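Local coordinates for protein glucose-6-phosphate dehydrogenase (Trypanosoma cruzi, PDB 5AQ1) that catalyses the NADP-dependent oxidation of glucose 6-phosphate to 6-phosphogluconolactone, the entry step of the pentose phosphate pathway, at residues B[264-268]-B[473-478]; B[270-275]-B[466-470]; B[343-349]-B[361-367]. All blocks are in the same frame, centred on the assembly; numbering follows the deposited sequence.

Contact 1: B[264-268]-B[473-478]; sequences GIIRD and LLHAID. With BG6 (6-O-phosphono-beta-D-glucopyranose), chain F.
Ile266 and Arg267, on the first turns of helix 264-282, pack against Leu474, Ile477 and Asp478 of helix 460-479, forming an obliquely antiparallel helix pair whose local axes come within 10.9 Å of each other. The two branches of Ile266 do separate work. The longer arm of Ile266 ends in CD1, which meets Ile477 CD1 tip to tip at 3.6 Å, while Leu473 comes in across that arm. The shorter branch faces Leu474, and the two side chains slide past each other in opposite directions, with Ile266 CG2 3.7 Å from Leu474 CD2. Branched aliphatic residues suit this buried seam because each offers several methyls to different neighbours.

Arg267 lies at the seam's more polar border. Its extended chain crosses Leu474, and one guanidinium face covers Leu474 CD2, 4.0 Å below the plane. The edge turns to Asp478, whose carboxylate is only 14° from coplanar; Arg267 NH2 lies 3.1 Å from Asp478 OD2, a salt bridge whose hydrogen bond is weak and bent (132°). NH1 and NE donate to the carbonyl oxygens of Ile263 and Arg185, respectively, and these partners together fix the group's rotation.

The next residue, Asp268, serves the glucose 6-phosphate pocket. With CG anti to the backbone N (chi1 -168°), its carboxylate reaches the sugar: Asp268 OD2 accepts a hydrogen bond from the sugar O3, and Asp268 OD1 one from the sugar O2, at 2.6 Å.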
loop_
_atom_site.group_PDB
_atom_site.type_symbol
_atom_site.label_atom_id
_atom_site.label_comp_id
_atom_site.label_asym_id
_atom_site.label_seq_id
_atom_site.Cartn_x
_atom_site.Cartn_y
_atom_site.Cartn_z
ATOM N N GLY B 264 33.311 -26.792 1.325
ATOM C CA GLY B 264 31.889 -27.114 1.179
ATOM C C GLY B 264 31.128 -26.060 0.395
ATOM O O GLY B 264 31.623 -24.956 0.176
ATOM N N ILE B 265 29.913 -26.406 -0.024
ATOM C CA ILE B 265 29.116 -25.542 -0.907
ATOM C C ILE B 265 28.660 -24.241 -0.234
ATOM O O ILE B 265 28.484 -23.222 -0.902
ATOM C CB ILE B 265 27.895 -26.305 -1.495
ATOM C CG1 ILE B 265 27.273 -25.553 -2.682
ATOM C CG2 ILE B 265 26.834 -26.570 -0.429
ATOM C CD1 ILE B 265 28.171 -25.456 -3.896
ATOM N N ILE B 266 28.467 -24.271 1.080
ATOM C CA ILE B 266 28.000 -23.089 1.801
ATOM C C ILE B 266 29.093 -22.023 1.825
ATOM O O ILE B 266 28.841 -20.863 1.501
ATOM C CB ILE B 266 27.541 -23.428 3.234
ATOM C CG1 ILE B 266 26.321 -24.353 3.190
ATOM C CG2 ILE B 266 27.188 -22.159 3.998
ATOM C CD1 ILE B 266 26.020 -25.054 4.496
ATOM N N ARG B 267 30.302 -22.420 2.205
ATOM C CA ARG B 267 31.444 -21.507 2.190
ATOM C C ARG B 267 31.843 -21.087 0.768
ATOM O O ARG B 267 32.297 -19.960 0.556
ATOM C CB ARG B 267 32.649 -22.137 2.894
ATOM C CG ARG B 267 32.458 -22.400 4.380
ATOM C CD ARG B 267 33.792 -22.691 5.045
ATOM N NE ARG B 267 33.658 -23.186 6.417
ATOM C CZ ARG B 267 33.360 -24.441 6.759
ATOM N NH1 ARG B 267 33.140 -25.369 5.833
ATOM N NH2 ARG B 267 33.278 -24.772 8.043
ATOM N N ASP B 268 31.666 -21.989 -0.197
ATOM C CA ASP B 268 32.149 -21.772 -1.564
ATOM C C ASP B 268 31.326 -20.751 -2.350
ATOM O O ASP B 268 31.897 -19.892 -3.025
ATOM C CB ASP B 268 32.195 -23.102 -2.327
ATOM C CG ASP B 268 32.951 -23.003 -3.645
ATOM O OD1 ASP B 268 34.026 -22.368 -3.683
ATOM O OD2 ASP B 268 32.474 -23.585 -4.643
ATOM N N LEU B 473 25.566 -22.727 11.690
ATOM C CA LEU B 473 25.249 -23.898 10.869
ATOM C C LEU B 473 26.507 -24.659 10.466
ATOM O O LEU B 473 26.567 -25.883 10.594
ATOM C CB LEU B 473 24.465 -23.499 9.616
ATOM C CG LEU B 473 24.199 -24.602 8.577
ATOM C CD1 LEU B 473 23.519 -25.814 9.202
ATOM C CD2 LEU B 473 23.359 -24.060 7.432
ATOM N N LEU B 474 27.508 -23.926 9.990
ATOM C CA LEU B 474 28.760 -24.529 9.540
ATOM C C LEU B 474 29.435 -25.331 10.647
ATOM O O LEU B 474 29.889 -26.450 10.409
ATOM C CB LEU B 474 29.718 -23.457 9.011
ATOM C CG LEU B 474 29.297 -22.802 7.691
ATOM C CD1 LEU B 474 30.103 -21.540 7.437
ATOM C CD2 LEU B 474 29.426 -23.766 6.520
ATOM N N HIS B 475 29.500 -24.765 11.849
ATOM C CA HIS B 475 30.106 -25.462 12.984
ATOM C C HIS B 475 29.327 -26.727 13.351
ATOM O O HIS B 475 29.927 -27.750 13.686
ATOM C CB HIS B 475 30.246 -24.544 14.204
ATOM C CG HIS B 475 31.331 -23.518 14.069
ATOM N ND1 HIS B 475 31.511 -22.504 14.985
ATOM C CD2 HIS B 475 32.283 -23.342 13.122
ATOM C CE1 HIS B 475 32.532 -21.753 14.612
ATOM N NE2 HIS B 475 33.017 -22.239 13.484
ATOM N N ALA B 476 28.001 -26.659 13.273
ATOM C CA ALA B 476 27.158 -27.834 13.483
ATOM C C ALA B 476 27.477 -28.932 12.464
ATOM O O ALA B 476 27.621 -30.099 12.829
ATOM C CB ALA B 476 25.688 -27.456 13.408
ATOM N N ILE B 477 27.605 -28.546 11.197
ATOM C CA ILE B 477 27.924 -29.489 10.118
ATOM C C ILE B 477 29.281 -30.170 10.332
ATOM O O ILE B 477 29.415 -31.374 10.103
ATOM C CB ILE B 477 27.913 -28.797 8.734
ATOM C CG1 ILE B 477 26.492 -28.372 8.365
ATOM C CG2 ILE B 477 28.462 -29.718 7.652
ATOM C CD1 ILE B 477 26.443 -27.296 7.304
ATOM N N ASP B 478 30.279 -29.402 10.762
ATOM C CA ASP B 478 31.605 -29.958 11.042
ATOM C C ASP B 478 31.590 -30.949 12.212
ATOM O O ASP B 478 32.325 -31.934 12.190
ATOM C CB ASP B 478 32.624 -28.841 11.302
ATOM C CG ASP B 478 32.983 -28.064 10.038
ATOM O OD1 ASP B 478 32.696 -28.553 8.923
ATOM O OD2 ASP B 478 33.564 -26.965 10.160
HETATM C C1 BG6 F . 33.882 -19.653 -7.608
HETATM C C2 BG6 F . 33.686 -20.900 -6.747
HETATM O O1 BG6 F . 33.948 -18.484 -6.783
HETATM O O5 BG6 F . 32.787 -19.522 -8.520
HETATM C C3 BG6 F . 33.553 -22.120 -7.644
HETATM O O2 BG6 F . 34.788 -21.065 -5.849
HETATM C C4 BG6 F . 32.399 -21.889 -8.606
HETATM O O3 BG6 F . 33.320 -23.310 -6.883
HETATM C C5 BG6 F . 32.661 -20.628 -9.419
HETATM O O4 BG6 F . 32.255 -23.025 -9.459
HETATM C C6 BG6 F . 31.542 -20.372 -10.424
HETATM O O6 BG6 F . 31.702 -19.094 -11.041
HETATM P P BG6 F . 30.869 -18.731 -12.368
HETATM O O1P BG6 F . 29.424 -18.968 -11.993
HETATM O O2P BG6 F . 31.177 -17.281 -12.622
HETATM O O3P BG6 F . 31.418 -19.685 -13.401
#

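Contact 2: B[270-275]-B[466-470]; sequences IQNHLT and AWRIY. With BG6 (6-O-phosphono-beta-D-glucopyranose), chain F.
Gln271 lays its amide flat over one face of the Trp467 indole, the two planes 22° apart and NE2 3.2 Å from Trp467 CE2. The stack depends on a bend: CG stands anti to the backbone N, and the chain then turns at chi2 (-86°), which brings Gln271 CG over the six-membered ring of Trp467, 3.7 Å from its centroid, in a CH-pi contact. NE2 also lies near Trp467 NE1, but both are donors and do not bond; the indole N-H instead reaches Phe183 O weakly. At the other end of the amide, Gln271 OE1 accepts Asn272 ND2.

This is a steep crossing of helices 264-282 and 460-479, their directions 116° apart, nearest at Gln271 and Ala466. Alanine suits that place: Ala466 CB, small, rests 3.6 Å from Gln271 O. Helix 264-282 widens here into a pi-type turn, and Thr275, just after it, links the two helices, Thr275 OG1 donating to Ile270 O and accepting from Tyr470 OH, both at 2.6 Å. The chain Tyr470, Thr275, Ile270 thereby satisfies two buried hydroxyls. Ile270 CG2 packs on Tyr470 CE1 at 3.6 Å. Away from the partner helix, His273 NE2 shares a hydrogen bond of 2.8 Å with O1 of glucose 6-phosphate, and Asp210 holds its ND1.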
loop_
_atom_site.group_PDB
_atom_site.type_symbol
_atom_site.label_atom_id
_atom_site.label_comp_id
_atom_site.label_asym_id
_atom_site.label_seq_id
_atom_site.Cartn_x
_atom_site.Cartn_y
_atom_site.Cartn_z
ATOM N N ILE B 270 27.450 -19.907 -1.245
ATOM C CA ILE B 270 26.298 -19.349 -0.533
ATOM C C ILE B 270 26.696 -18.165 0.349
ATOM O O ILE B 270 26.082 -17.103 0.279
ATOM C CB ILE B 270 25.565 -20.418 0.305
ATOM C CG1 ILE B 270 24.956 -21.470 -0.629
ATOM C CG2 ILE B 270 24.480 -19.777 1.169
ATOM C CD1 ILE B 270 24.221 -22.592 0.070
ATOM N N GLN B 271 27.736 -18.351 1.158
ATOM C CA GLN B 271 28.212 -17.317 2.081
ATOM C C GLN B 271 28.639 -16.026 1.386
ATOM O O GLN B 271 28.592 -14.950 1.989
ATOM C CB GLN B 271 29.372 -17.863 2.918
ATOM C CG GLN B 271 29.942 -16.884 3.936
ATOM C CD GLN B 271 31.008 -15.955 3.369
ATOM O OE1 GLN B 271 31.522 -16.162 2.270
ATOM N NE2 GLN B 271 31.334 -14.916 4.124
ATOM N N ASN B 272 29.053 -16.131 0.126
ATOM C CA ASN B 272 29.541 -14.978 -0.621
ATOM C C ASN B 272 28.626 -14.613 -1.794
ATOM O O ASN B 272 27.906 -13.619 -1.727
ATOM C CB ASN B 272 31.000 -15.186 -1.065
ATOM C CG ASN B 272 31.286 -16.607 -1.520
ATOM O OD1 ASN B 272 30.838 -17.027 -2.588
ATOM N ND2 ASN B 272 32.035 -17.355 -0.714
ATOM N N HIS B 273 28.634 -15.414 -2.855
ATOM C CA HIS B 273 27.946 -15.038 -4.092
ATOM C C HIS B 273 26.450 -14.808 -3.886
ATOM O O HIS B 273 25.915 -13.768 -4.268
ATOM C CB HIS B 273 28.137 -16.108 -5.171
ATOM C CG HIS B 273 29.565 -16.342 -5.553
ATOM N ND1 HIS B 273 30.444 -15.313 -5.818
ATOM C CD2 HIS B 273 30.261 -17.488 -5.737
ATOM C CE1 HIS B 273 31.622 -15.816 -6.141
ATOM N NE2 HIS B 273 31.538 -17.134 -6.100
ATOM N N LEU B 274 25.781 -15.784 -3.282
ATOM C CA LEU B 274 24.327 -15.740 -3.142
ATOM C C LEU B 274 23.874 -14.811 -2.013
ATOM O O LEU B 274 22.778 -14.247 -2.079
ATOM C CB LEU B 274 23.761 -17.149 -2.947
ATOM C CG LEU B 274 24.157 -18.196 -3.999
ATOM C CD1 LEU B 274 23.274 -19.431 -3.864
ATOM C CD2 LEU B 274 24.084 -17.655 -5.421
ATOM N N THR B 275 24.710 -14.647 -0.992
ATOM C CA THR B 275 24.439 -13.680 0.068
ATOM C C THR B 275 24.584 -12.248 -0.453
ATOM O O THR B 275 23.852 -11.356 -0.036
ATOM C CB THR B 275 25.364 -13.904 1.280
ATOM O OG1 THR B 275 25.172 -15.229 1.782
ATOM C CG2 THR B 275 25.069 -12.897 2.397
ATOM N N ALA B 466 27.966 -11.415 6.827
ATOM C CA ALA B 466 27.708 -12.634 6.064
ATOM C C ALA B 466 28.122 -13.886 6.836
ATOM O O ALA B 466 27.372 -14.859 6.878
ATOM C CB ALA B 466 28.413 -12.583 4.720
ATOM N N TRP B 467 29.301 -13.862 7.459
ATOM C CA TRP B 467 29.777 -15.019 8.223
ATOM C C TRP B 467 28.887 -15.348 9.419
ATOM O O TRP B 467 28.723 -16.516 9.771
ATOM C CB TRP B 467 31.222 -14.823 8.693
ATOM C CG TRP B 467 32.237 -15.148 7.639
ATOM C CD1 TRP B 467 33.174 -14.309 7.114
ATOM C CD2 TRP B 467 32.411 -16.406 6.976
ATOM N NE1 TRP B 467 33.921 -14.963 6.168
ATOM C CE2 TRP B 467 33.474 -16.253 6.063
ATOM C CE3 TRP B 467 31.767 -17.647 7.064
ATOM C CZ2 TRP B 467 33.913 -17.293 5.244
ATOM C CZ3 TRP B 467 32.203 -18.679 6.252
ATOM C CH2 TRP B 467 33.268 -18.496 5.352
ATOM N N ARG B 468 28.314 -14.322 10.039
ATOM C CA ARG B 468 27.453 -14.519 11.201
ATOM C C ARG B 468 26.157 -15.251 10.849
ATOM O O ARG B 468 25.584 -15.946 11.686
ATOM C CB ARG B 468 27.161 -13.180 11.884
ATOM C CG ARG B 468 28.346 -12.682 12.696
ATOM C CD ARG B 468 28.173 -11.256 13.185
ATOM N NE ARG B 468 29.399 -10.790 13.833
ATOM C CZ ARG B 468 29.668 -10.901 15.133
ATOM N NH1 ARG B 468 28.792 -11.435 15.981
ATOM N NH2 ARG B 468 30.828 -10.451 15.591
ATOM N N ILE B 469 25.715 -15.110 9.605
ATOM C CA ILE B 469 24.518 -15.795 9.139
ATOM C C ILE B 469 24.704 -17.314 9.124
ATOM O O ILE B 469 23.796 -18.055 9.524
ATOM C CB ILE B 469 24.103 -15.294 7.737
ATOM C CG1 ILE B 469 23.620 -13.842 7.834
ATOM C CG2 ILE B 469 23.011 -16.174 7.140
ATOM C CD1 ILE B 469 23.555 -13.112 6.509
ATOM N N TYR B 470 25.877 -17.769 8.679
ATOM C CA TYR B 470 26.097 -19.189 8.387
ATOM C C TYR B 470 27.003 -19.934 9.365
ATOM O O TYR B 470 27.003 -21.164 9.371
ATOM C CB TYR B 470 26.651 -19.351 6.968
ATOM C CG TYR B 470 25.805 -18.664 5.929
ATOM C CD1 TYR B 470 24.619 -19.230 5.486
ATOM C CD2 TYR B 470 26.184 -17.440 5.402
ATOM C CE1 TYR B 470 23.831 -18.592 4.538
ATOM C CE2 TYR B 470 25.406 -16.793 4.459
ATOM C CZ TYR B 470 24.229 -17.371 4.029
ATOM O OH TYR B 470 23.444 -16.736 3.096
HETATM C C1 BG6 F . 33.882 -19.653 -7.608
HETATM C C2 BG6 F . 33.686 -20.900 -6.747
HETATM O O1 BG6 F . 33.948 -18.484 -6.783
HETATM O O5 BG6 F . 32.787 -19.522 -8.520
HETATM C C3 BG6 F . 33.553 -22.120 -7.644
HETATM O O2 BG6 F . 34.788 -21.065 -5.849
HETATM C C4 BG6 F . 32.399 -21.889 -8.606
HETATM O O3 BG6 F . 33.320 -23.310 -6.883
HETATM C C5 BG6 F . 32.661 -20.628 -9.419
HETATM O O4 BG6 F . 32.255 -23.025 -9.459
HETATM C C6 BG6 F . 31.542 -20.372 -10.424
HETATM O O6 BG6 F . 31.702 -19.094 -11.041
HETATM P P BG6 F . 30.869 -18.731 -12.368
HETATM O O1P BG6 F . 29.424 -18.968 -11.993
HETATM O O2P BG6 F . 31.177 -17.281 -12.622
HETATM O O3P BG6 F . 31.418 -19.685 -13.401
#

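Contact 3: B[343-349]-B[361-367]; sequences TFAVLRL and FIIRAGK. With BG6 (6-O-phosphono-beta-D-glucopyranose), chain F.
Phe344 sits opposite a glycine: it pairs with Gly366 in a non-hydrogen-bonded position where the CA atoms are only 4.1 Å apart. With CG anti to the backbone N (chi1 176°), the ring leans across the partner strand, bringing Phe344 CD2 3.9 Å from Gly366 CA, and the glycine has no side chain to compete for that place. Toward strand 313-319 the chain is irregular too, since Thr343 and Phe344 both face Gly316 in a classic beta bulge.

The two segments form an antiparallel beta hairpin inside the large mixed sheet of the C-terminal domain. Three hydrogen-bonded pairs, from Ala345-Ala365 to Leu349-Phe361, join them, with Leu349 N 2.8 Å from Phe361 O. Val346, Ile362 and Ile363 are beta-branched, as strands favour. Val346 CG1 meets Ile362 CG2 at 3.7 Å on the face that helix 495-504 covers; on the other, toward helix 264-282, the long apolar Leu349 reaches diagonally, its CD1 3.8 Å from Ile363 CG1.

Bonding continues past the strand end, where Lys367 N donates to Thr343 O at 3.1 Å. That anchors the root of a long lysine whose chain bends at its last torsion; Lys367 NZ then donates to O3 and O4 of glucose 6-phosphate, each at 2.9 Å, and forms a salt bridge with Glu249.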
loop_
_atom_site.group_PDB
_atom_site.type_symbol
_atom_site.label_atom_id
_atom_site.label_comp_id
_atom_site.label_asym_id
_atom_site.label_seq_id
_atom_site.Cartn_x
_atom_site.Cartn_y
_atom_site.Cartn_z
ATOM N N THR B 343 28.076 -30.950 -1.138
ATOM C CA THR B 343 28.181 -30.398 -2.485
ATOM C C THR B 343 26.864 -29.728 -2.899
ATOM O O THR B 343 26.803 -29.076 -3.942
ATOM C CB THR B 343 28.554 -31.489 -3.509
ATOM O OG1 THR B 343 27.512 -32.472 -3.582
ATOM C CG2 THR B 343 29.863 -32.164 -3.119
ATOM N N PHE B 344 25.828 -29.892 -2.069
ATOM C CA PHE B 344 24.492 -29.354 -2.325
ATOM C C PHE B 344 23.867 -28.853 -1.019
ATOM O O PHE B 344 24.043 -29.469 0.035
ATOM C CB PHE B 344 23.613 -30.445 -2.941
ATOM C CG PHE B 344 22.182 -30.032 -3.163
ATOM C CD1 PHE B 344 21.247 -30.135 -2.138
ATOM C CD2 PHE B 344 21.761 -29.564 -4.400
ATOM C CE1 PHE B 344 19.928 -29.761 -2.341
ATOM C CE2 PHE B 344 20.439 -29.191 -4.607
ATOM C CZ PHE B 344 19.522 -29.288 -3.578
ATOM N N ALA B 345 23.134 -27.744 -1.087
ATOM C CA ALA B 345 22.447 -27.215 0.090
ATOM C C ALA B 345 21.262 -26.328 -0.279
ATOM O O ALA B 345 21.392 -25.447 -1.126
ATOM C CB ALA B 345 23.421 -26.440 0.958
ATOM N N VAL B 346 20.112 -26.576 0.349
ATOM C CA VAL B 346 18.982 -25.650 0.313
ATOM C C VAL B 346 18.801 -25.082 1.709
ATOM O O VAL B 346 18.718 -25.832 2.673
ATOM C CB VAL B 346 17.649 -26.328 -0.065
ATOM C CG1 VAL B 346 16.560 -25.279 -0.245
ATOM C CG2 VAL B 346 17.792 -27.150 -1.329
ATOM N N LEU B 347 18.737 -23.758 1.806
ATOM C CA LEU B 347 18.527 -23.064 3.072
ATOM C C LEU B 347 17.233 -22.265 3.007
ATOM O O LEU B 347 16.895 -21.731 1.952
ATOM C CB LEU B 347 19.694 -22.109 3.343
ATOM C CG LEU B 347 20.914 -22.640 4.093
ATOM C CD1 LEU B 347 21.382 -23.984 3.569
ATOM C CD2 LEU B 347 22.040 -21.624 4.016
ATOM N N ARG B 348 16.510 -22.197 4.126
ATOM C CA ARG B 348 15.430 -21.228 4.285
ATOM C C ARG B 348 15.868 -20.172 5.291
ATOM O O ARG B 348 16.123 -20.483 6.457
ATOM C CB ARG B 348 14.128 -21.885 4.751
ATOM C CG ARG B 348 13.004 -20.880 4.999
ATOM C CD ARG B 348 11.638 -21.532 5.176
ATOM N NE ARG B 348 11.489 -22.190 6.478
ATOM C CZ ARG B 348 11.216 -23.483 6.676
ATOM N NH1 ARG B 348 11.034 -24.325 5.660
ATOM N NH2 ARG B 348 11.112 -23.940 7.918
ATOM N N LEU B 349 15.956 -18.927 4.833
ATOM C CA LEU B 349 16.324 -17.808 5.692
ATOM C C LEU B 349 15.140 -16.875 5.898
ATOM O O LEU B 349 14.228 -16.814 5.070
ATOM C CB LEU B 349 17.489 -17.028 5.082
ATOM C CG LEU B 349 18.733 -17.845 4.719
ATOM C CD1 LEU B 349 19.785 -16.945 4.094
ATOM C CD2 LEU B 349 19.303 -18.569 5.929
ATOM N N PHE B 361 12.979 -16.834 2.355
ATOM C CA PHE B 361 14.034 -16.737 1.352
ATOM C C PHE B 361 14.696 -18.091 1.186
ATOM O O PHE B 361 15.321 -18.594 2.117
ATOM C CB PHE B 361 15.058 -15.683 1.756
ATOM C CG PHE B 361 14.587 -14.287 1.520
ATOM C CD1 PHE B 361 13.815 -13.633 2.469
ATOM C CD2 PHE B 361 14.890 -13.634 0.341
ATOM C CE1 PHE B 361 13.372 -12.343 2.250
ATOM C CE2 PHE B 361 14.448 -12.344 0.114
ATOM C CZ PHE B 361 13.689 -11.697 1.070
ATOM N N ILE B 362 14.546 -18.673 -0.003
ATOM C CA ILE B 362 15.129 -19.969 -0.319
ATOM C C ILE B 362 16.442 -19.758 -1.057
ATOM O O ILE B 362 16.456 -19.234 -2.170
ATOM C CB ILE B 362 14.207 -20.816 -1.221
ATOM C CG1 ILE B 362 12.761 -20.809 -0.717
ATOM C CG2 ILE B 362 14.728 -22.245 -1.325
ATOM C CD1 ILE B 362 12.595 -21.310 0.698
ATOM N N ILE B 363 17.545 -20.155 -0.434
ATOM C CA ILE B 363 18.852 -20.118 -1.082
ATOM C C ILE B 363 19.231 -21.549 -1.413
ATOM O O ILE B 363 19.282 -22.393 -0.517
ATOM C CB ILE B 363 19.954 -19.547 -0.162
ATOM C CG1 ILE B 363 19.496 -18.266 0.549
ATOM C CG2 ILE B 363 21.235 -19.313 -0.959
ATOM C CD1 ILE B 363 19.475 -17.035 -0.326
ATOM N N ARG B 364 19.485 -21.837 -2.685
ATOM C CA ARG B 364 19.967 -23.165 -3.048
ATOM C C ARG B 364 21.168 -23.118 -3.986
ATOM O O ARG B 364 21.278 -22.250 -4.853
ATOM C CB ARG B 364 18.840 -24.030 -3.622
ATOM C CG ARG B 364 18.110 -23.428 -4.802
ATOM C CD ARG B 364 16.982 -24.340 -5.237
ATOM N NE ARG B 364 16.497 -23.967 -6.560
ATOM C CZ ARG B 364 15.908 -24.795 -7.420
ATOM N NH1 ARG B 364 15.710 -26.077 -7.116
ATOM N NH2 ARG B 364 15.521 -24.334 -8.602
ATOM N N ALA B 365 22.076 -24.066 -3.779
ATOM C CA ALA B 365 23.331 -24.119 -4.506
ATOM C C ALA B 365 23.818 -25.556 -4.540
ATOM O O ALA B 365 23.866 -26.225 -3.508
ATOM C CB ALA B 365 24.364 -23.225 -3.835
ATOM N N GLY B 366 24.166 -26.035 -5.727
ATOM C CA GLY B 366 24.672 -27.390 -5.870
ATOM C C GLY B 366 25.570 -27.576 -7.074
ATOM O O GLY B 366 25.405 -26.905 -8.093
ATOM N N LYS B 367 26.530 -28.485 -6.933
ATOM C CA LYS B 367 27.361 -28.938 -8.041
ATOM C C LYS B 367 26.905 -30.341 -8.435
ATOM O O LYS B 367 26.160 -30.988 -7.692
ATOM C CB LYS B 367 28.839 -28.927 -7.639
ATOM C CG LYS B 367 29.424 -27.526 -7.485
ATOM C CD LYS B 367 30.882 -27.559 -7.044
ATOM C CE LYS B 367 31.464 -26.160 -6.877
ATOM N NZ LYS B 367 32.004 -25.590 -8.146
HETATM C C1 BG6 F . 33.882 -19.653 -7.608
HETATM C C2 BG6 F . 33.686 -20.900 -6.747
HETATM O O1 BG6 F . 33.948 -18.484 -6.783
HETATM O O5 BG6 F . 32.787 -19.522 -8.520
HETATM C C3 BG6 F . 33.553 -22.120 -7.644
HETATM O O2 BG6 F . 34.788 -21.065 -5.849
HETATM C C4 BG6 F . 32.399 -21.889 -8.606
HETATM O O3 BG6 F . 33.320 -23.310 -6.883
HETATM C C5 BG6 F . 32.661 -20.628 -9.419
HETATM O O4 BG6 F . 32.255 -23.025 -9.459
HETATM C C6 BG6 F . 31.542 -20.372 -10.424
HETATM O O6 BG6 F . 31.702 -19.094 -11.041
HETATM P P BG6 F . 30.869 -18.731 -12.368
HETATM O O1P BG6 F . 29.424 -18.968 -11.993
HETATM O O2P BG6 F . 31.177 -17.281 -12.622
HETATM O O3P BG6 F . 31.418 -19.685 -13.401
#

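Overall arrangement
Contacts 1 and 2 are neighbouring parts of one interface between helices 264-282 and 460-479, their centres about 10 Å apart, joined by a probable hydrogen bond of 2.8 Å between Ile266 O and Gln271 N and by Leu474 CD1 against Trp467 CZ3. The hairpin of contact 3 is nested in the chain loop that each of them closes, and lies against the same helices: Ile265 CG2 rests 3.7 Å from Ala345 CB, Leu274 CD1 3.6 Å from Ile363 CG2, and Tyr470 CE1 3.6 Å from Leu347 CD2. Each contact contributes one residue, Asp268, His273 or Lys367, to the glucose 6-phosphate pocket, which Glu249, His211, Lys215 and Gln401 also line; the Lys367 side chain is about 9 Å from NADPH.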